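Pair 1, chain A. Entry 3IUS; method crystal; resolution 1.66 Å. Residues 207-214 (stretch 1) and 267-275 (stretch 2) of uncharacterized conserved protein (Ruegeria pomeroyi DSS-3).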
# COMPACT_ATOMS: atom_id res chain seq x y z
N VAL A 207 6.36 -0.24 5.12
CA VAL A 207 5.55 -1.44 5.24
C VAL A 207 5.89 -2.37 4.10
O VAL A 207 5.33 -2.25 3.01
CB VAL A 207 4.03 -1.13 5.27
CG1 VAL A 207 3.25 -2.40 5.53
CG2 VAL A 207 3.73 -0.10 6.36
N CYS A 208 6.83 -3.26 4.36
CA CYS A 208 7.33 -4.20 3.37
C CYS A 208 7.77 -5.46 4.10
O CYS A 208 7.96 -5.43 5.31
CB CYS A 208 8.53 -3.61 2.63
SG CYS A 208 9.85 -3.01 3.74
N ASP A 209 7.95 -6.56 3.38
CA ASP A 209 8.42 -7.78 4.02
C ASP A 209 9.95 -7.83 4.15
O ASP A 209 10.64 -6.84 3.91
CB ASP A 209 7.84 -9.03 3.33
CG ASP A 209 8.49 -9.31 2.00
OD1 ASP A 209 9.56 -8.73 1.71
OD2 ASP A 209 7.92 -10.13 1.25
N ASP A 210 10.46 -9.00 4.55
CA ASP A 210 11.86 -9.14 4.93
C ASP A 210 12.82 -9.38 3.77
O ASP A 210 14.04 -9.34 3.96
CB ASP A 210 12.01 -10.29 5.92
CG ASP A 210 11.49 -9.94 7.30
OD1 ASP A 210 11.22 -8.75 7.53
OD2 ASP A 210 11.36 -10.86 8.13
N GLU A 211 12.29 -9.63 2.58
CA GLU A 211 13.14 -10.12 1.50
C GLU A 211 12.93 -9.40 0.17
O GLU A 211 12.09 -9.80 -0.64
CB GLU A 211 12.95 -11.63 1.33
CG GLU A 211 13.85 -12.23 0.27
CD GLU A 211 13.85 -13.75 0.30
OE1 GLU A 211 13.36 -14.33 1.28
OE2 GLU A 211 14.34 -14.36 -0.68
N PRO A 212 13.70 -8.32 -0.05
CA PRO A 212 13.76 -7.71 -1.37
C PRO A 212 14.05 -8.80 -2.38
O PRO A 212 14.95 -9.60 -2.15
CB PRO A 212 14.95 -6.77 -1.25
CG PRO A 212 14.94 -6.35 0.19
CD PRO A 212 14.44 -7.54 0.97
N VAL A 213 13.30 -8.82 -3.47
CA VAL A 213 13.37 -9.94 -4.38
C VAL A 213 13.37 -9.50 -5.83
O VAL A 213 12.63 -8.60 -6.22
CB VAL A 213 12.22 -10.94 -4.11
CG1 VAL A 213 10.86 -10.28 -4.29
CG2 VAL A 213 12.34 -12.16 -5.01
N PRO A 214 14.22 -10.12 -6.66
CA PRO A 214 14.16 -9.88 -8.10
C PRO A 214 12.79 -10.31 -8.62
O PRO A 214 12.36 -11.42 -8.31
CB PRO A 214 15.25 -10.81 -8.65
CG PRO A 214 16.19 -11.01 -7.50
CD PRO A 214 15.32 -11.03 -6.28
N ARG A 267 4.35 -8.69 13.88
CA ARG A 267 5.10 -9.85 13.45
C ARG A 267 4.51 -10.34 12.14
O ARG A 267 3.37 -10.80 12.09
CB ARG A 267 5.09 -10.95 14.52
CG ARG A 267 5.97 -12.12 14.18
CD ARG A 267 6.35 -12.97 15.40
NE ARG A 267 7.45 -13.87 15.06
CZ ARG A 267 7.31 -14.94 14.28
NH1 ARG A 267 8.36 -15.70 14.00
NH2 ARG A 267 6.12 -15.25 13.78
N LEU A 268 5.28 -10.22 11.07
CA LEU A 268 4.81 -10.55 9.73
C LEU A 268 4.27 -11.97 9.60
O LEU A 268 4.92 -12.93 10.02
CB LEU A 268 5.92 -10.33 8.71
CG LEU A 268 6.53 -8.93 8.57
CD1 LEU A 268 7.59 -8.95 7.46
CD2 LEU A 268 5.44 -7.90 8.29
N LYS A 269 3.08 -12.08 9.03
CA LYS A 269 2.48 -13.38 8.72
C LYS A 269 3.20 -13.99 7.53
O LYS A 269 3.35 -15.21 7.43
CB LYS A 269 1.00 -13.22 8.35
CG LYS A 269 0.08 -12.81 9.49
CD LYS A 269 -1.32 -12.50 8.95
CE LYS A 269 -2.37 -12.54 10.05
NZ LYS A 269 -2.23 -11.42 11.03
N TYR A 270 3.63 -13.13 6.62
CA TYR A 270 4.31 -13.58 5.41
C TYR A 270 5.61 -12.80 5.21
O TYR A 270 5.65 -11.83 4.47
CB TYR A 270 3.40 -13.44 4.19
CG TYR A 270 2.03 -14.07 4.36
CD1 TYR A 270 1.87 -15.45 4.30
CD2 TYR A 270 0.91 -13.29 4.57
CE1 TYR A 270 0.62 -16.04 4.46
CE2 TYR A 270 -0.35 -13.87 4.73
CZ TYR A 270 -0.48 -15.24 4.67
OH TYR A 270 -1.73 -15.81 4.82
N PRO A 271 6.68 -13.23 5.89
CA PRO A 271 7.98 -12.54 5.88
C PRO A 271 8.63 -12.48 4.51
O PRO A 271 9.48 -11.62 4.28
CB PRO A 271 8.83 -13.40 6.83
CG PRO A 271 8.11 -14.72 6.88
CD PRO A 271 6.68 -14.35 6.84
N ASN A 272 8.24 -13.37 3.61
CA ASN A 272 8.82 -13.40 2.27
C ASN A 272 7.85 -13.95 1.24
O ASN A 272 6.82 -14.53 1.59
CB ASN A 272 10.15 -14.16 2.26
CG ASN A 272 9.99 -15.65 2.52
OD1 ASN A 272 9.53 -16.41 1.66
ND2 ASN A 272 10.40 -16.09 3.71
N TYR A 273 8.19 -13.76 -0.03
CA TYR A 273 7.32 -14.10 -1.15
C TYR A 273 7.08 -15.60 -1.27
O TYR A 273 6.04 -16.02 -1.77
CB TYR A 273 7.87 -13.55 -2.48
CG TYR A 273 9.06 -14.32 -3.01
CD1 TYR A 273 8.92 -15.25 -4.03
CD2 TYR A 273 10.32 -14.11 -2.49
CE1 TYR A 273 10.01 -15.95 -4.51
CE2 TYR A 273 11.41 -14.80 -2.96
CZ TYR A 273 11.25 -15.72 -3.97
OH TYR A 273 12.35 -16.41 -4.42
N ARG A 274 8.04 -16.40 -0.83
CA ARG A 274 7.90 -17.85 -0.92
C ARG A 274 6.80 -18.37 0.00
O ARG A 274 5.98 -19.18 -0.41
CB ARG A 274 9.22 -18.58 -0.69
CG ARG A 274 10.21 -18.47 -1.87
CD ARG A 274 11.52 -19.20 -1.60
NE ARG A 274 12.12 -18.82 -0.32
CZ ARG A 274 12.79 -17.70 -0.12
NH1 ARG A 274 12.95 -16.84 -1.12
NH2 ARG A 274 13.31 -17.42 1.07
N VAL A 275 6.76 -17.90 1.25
CA VAL A 275 5.71 -18.36 2.16
C VAL A 275 4.37 -17.73 1.80
O VAL A 275 3.32 -18.37 1.93
CB VAL A 275 6.06 -18.10 3.65
CG1 VAL A 275 7.11 -19.10 4.12
CG2 VAL A 275 6.54 -16.70 3.84
O HOH W 1 5.54 -11.27 1.76
O HOH W 2 9.64 -11.30 -0.48

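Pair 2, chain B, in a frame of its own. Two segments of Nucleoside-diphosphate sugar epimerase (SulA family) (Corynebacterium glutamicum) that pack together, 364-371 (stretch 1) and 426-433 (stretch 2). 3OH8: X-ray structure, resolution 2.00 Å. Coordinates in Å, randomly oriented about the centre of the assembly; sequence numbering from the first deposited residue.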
# COMPACT_ATOMS: atom_id res chain seq x y z
N ALA B 364 3.92 14.23 2.71
CA ALA B 364 4.05 12.80 2.43
C ALA B 364 4.57 12.65 1.01
O ALA B 364 3.79 12.46 0.08
CB ALA B 364 2.73 12.08 2.60
N VAL B 365 5.88 12.77 0.87
CA VAL B 365 6.56 12.72 -0.41
C VAL B 365 7.86 11.97 -0.16
O VAL B 365 8.40 12.02 0.94
CB VAL B 365 6.90 14.14 -0.93
CG1 VAL B 365 5.63 14.99 -1.09
CG2 VAL B 365 7.91 14.83 -0.00
N ALA B 366 8.36 11.28 -1.17
CA ALA B 366 9.67 10.65 -1.05
C ALA B 366 10.73 11.74 -0.88
O ALA B 366 10.53 12.87 -1.33
CB ALA B 366 9.97 9.79 -2.28
N PRO B 367 11.85 11.42 -0.22
CA PRO B 367 12.96 12.35 -0.01
C PRO B 367 13.50 12.94 -1.32
O PRO B 367 14.09 14.02 -1.28
CB PRO B 367 14.05 11.47 0.63
CG PRO B 367 13.32 10.32 1.25
CD PRO B 367 12.06 10.11 0.45
N ASN B 368 13.29 12.27 -2.45
CA ASN B 368 13.93 12.66 -3.71
C ASN B 368 12.98 12.97 -4.87
O ASN B 368 12.76 12.12 -5.74
CB ASN B 368 14.92 11.57 -4.16
CG ASN B 368 16.08 11.41 -3.19
OD1 ASN B 368 16.82 12.35 -2.93
ND2 ASN B 368 16.23 10.21 -2.65
N PRO B 369 12.44 14.20 -4.91
CA PRO B 369 11.66 14.59 -6.10
C PRO B 369 12.56 14.61 -7.34
O PRO B 369 13.77 14.80 -7.20
CB PRO B 369 11.16 15.99 -5.75
CG PRO B 369 12.09 16.50 -4.69
CD PRO B 369 12.56 15.29 -3.93
N VAL B 370 12.00 14.38 -8.53
CA VAL B 370 12.81 14.32 -9.75
C VAL B 370 12.27 15.26 -10.82
O VAL B 370 11.10 15.64 -10.78
CB VAL B 370 12.86 12.89 -10.34
CG1 VAL B 370 13.47 11.91 -9.33
CG2 VAL B 370 11.49 12.44 -10.76
N SER B 371 13.12 15.61 -11.78
CA SER B 371 12.70 16.46 -12.90
C SER B 371 11.81 15.69 -13.87
O SER B 371 11.92 14.47 -14.00
CB SER B 371 13.92 16.99 -13.65
OG SER B 371 14.58 15.94 -14.35
N THR B 426 11.85 6.12 8.32
CA THR B 426 12.45 5.27 7.31
C THR B 426 11.48 5.16 6.14
O THR B 426 10.29 4.88 6.33
CB THR B 426 12.74 3.85 7.89
OG1 THR B 426 13.75 3.95 8.91
CG2 THR B 426 13.20 2.88 6.79
N PHE B 427 11.97 5.40 4.93
CA PHE B 427 11.15 5.24 3.73
C PHE B 427 11.49 3.91 3.09
O PHE B 427 12.65 3.50 3.06
CB PHE B 427 11.43 6.35 2.72
CG PHE B 427 10.88 7.68 3.12
CD1 PHE B 427 11.62 8.53 3.92
CD2 PHE B 427 9.63 8.08 2.70
CE1 PHE B 427 11.13 9.77 4.29
CE2 PHE B 427 9.12 9.32 3.07
CZ PHE B 427 9.87 10.17 3.87
N ARG B 428 10.48 3.23 2.56
CA ARG B 428 10.67 2.00 1.82
C ARG B 428 11.38 2.28 0.50
O ARG B 428 12.26 1.52 0.09
CB ARG B 428 9.33 1.34 1.54
CG ARG B 428 8.60 0.87 2.79
CD ARG B 428 7.44 -0.05 2.43
NE ARG B 428 6.54 -0.25 3.56
CZ ARG B 428 5.67 -1.26 3.65
NH1 ARG B 428 5.61 -2.14 2.66
NH2 ARG B 428 4.87 -1.38 4.71
N TYR B 429 10.98 3.35 -0.18
CA TYR B 429 11.56 3.69 -1.47
C TYR B 429 11.97 5.16 -1.53
O TYR B 429 11.13 6.05 -1.63
CB TYR B 429 10.59 3.34 -2.59
CG TYR B 429 10.10 1.93 -2.47
CD1 TYR B 429 10.92 0.87 -2.87
CD2 TYR B 429 8.86 1.64 -1.92
CE1 TYR B 429 10.49 -0.45 -2.73
CE2 TYR B 429 8.42 0.33 -1.79
CZ TYR B 429 9.25 -0.71 -2.19
OH TYR B 429 8.85 -2.00 -2.07
N THR B 430 13.27 5.41 -1.43
CA THR B 430 13.77 6.77 -1.51
C THR B 430 13.98 7.18 -2.98
O THR B 430 13.98 8.37 -3.31
CB THR B 430 15.09 6.93 -0.72
OG1 THR B 430 16.03 5.94 -1.16
CG2 THR B 430 14.85 6.71 0.77
N ASP B 431 14.16 6.19 -3.85
CA ASP B 431 14.45 6.47 -5.26
C ASP B 431 13.32 5.99 -6.16
O ASP B 431 12.85 4.86 -6.04
CB ASP B 431 15.75 5.80 -5.68
CG ASP B 431 16.87 6.03 -4.68
OD1 ASP B 431 17.07 7.20 -4.28
OD2 ASP B 431 17.54 5.04 -4.31
N ILE B 432 12.91 6.85 -7.09
CA ILE B 432 11.74 6.56 -7.90
C ILE B 432 11.89 5.32 -8.78
O ILE B 432 10.92 4.59 -9.00
CB ILE B 432 11.35 7.78 -8.76
CG1 ILE B 432 9.93 7.59 -9.32
CG2 ILE B 432 12.38 8.01 -9.86
CD1 ILE B 432 9.34 8.85 -9.92
N GLY B 433 13.10 5.08 -9.27
CA GLY B 433 13.40 3.85 -9.99
C GLY B 433 13.08 2.62 -9.17
O GLY B 433 12.49 1.67 -9.67
O HOH W 3 14.21 9.60 -6.96

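A backbone arrangement can persist while the chemistry that holds it together changes, and these two pairs make the point well. In each, an extended, largely irregular segment lies against a loop that leads into a helix, and the N, CA and C atoms of 14 central residues superpose with an RMSD of 0.8 Å.

The backbone carbonyl of Pro A271, matched by that of Thr B430, serves as an acceptor in both, but the donor differs. In pair 1 it is main chain: Asp A210 N donates to Pro A271 O at 2.8 Å. The position of Asp A210 is taken in pair 2 by Pro B367, whose ring nitrogen carries no hydrogen, and here a side chain reaches the carbonyl, Asn B368 ND2 donating to Thr B430 O at 3.0 Å.

Leu A268 matches Phe B427; Leu A268 CD1 lies 3.7 Å from Asp A209 CA and 3.6 Å from Asp A210 OD1, whereas the phenylalanine offers a ring face. Pro B367 CD sits 3.7 Å from the centroid of the Phe B427 ring, almost on its normal, in a CH-pi contact.

The CA atoms of Asp A209 and Ala B366 fall 0.3 Å apart after superposition, yet their roles diverge. The carboxylate of Asp A209 organises its surroundings: OD1 accepts from Glu A211 N at 3.0 Å. One water lies 2.7 Å from Asp A209 OD2 and 2.8 Å from Tyr A270 O, joining the two stretches; a second donates to Asp A209 OD2 and to Glu A211 O and accepts a weak bond from Tyr A273 N. The methyl of Ala B366 makes only looser contacts, CB lying 4.0 Å from Tyr B429 O. Pair 2 has its own water bridge, from Asn B368 O to Ile B432 N.

Near the helix start, Val A213 and Val B370 occupy equivalent places and both point toward the other stretch. Val A213 CG2 packs over the face of Tyr A273, 3.9 Å from the ring centroid; Val B370 CG1 meets the aliphatic Ile B432 CG2 at 4.1 Å. Beyond this, pair 1 adds charge. Glu A211 OE2 forms a salt bridge with Arg A274 NH1 at 2.9 Å, and Arg A274 NH2 donates to Glu A211 OE1 at 3.1 Å. The matching Gly B433 has no side chain for such a link. The helix caps differ too: Asn A272 OD1 accepts from Val A275 N at 3.2 Å and weakly from Arg A274 N, while the side chain of Asp B431 makes no capping bond.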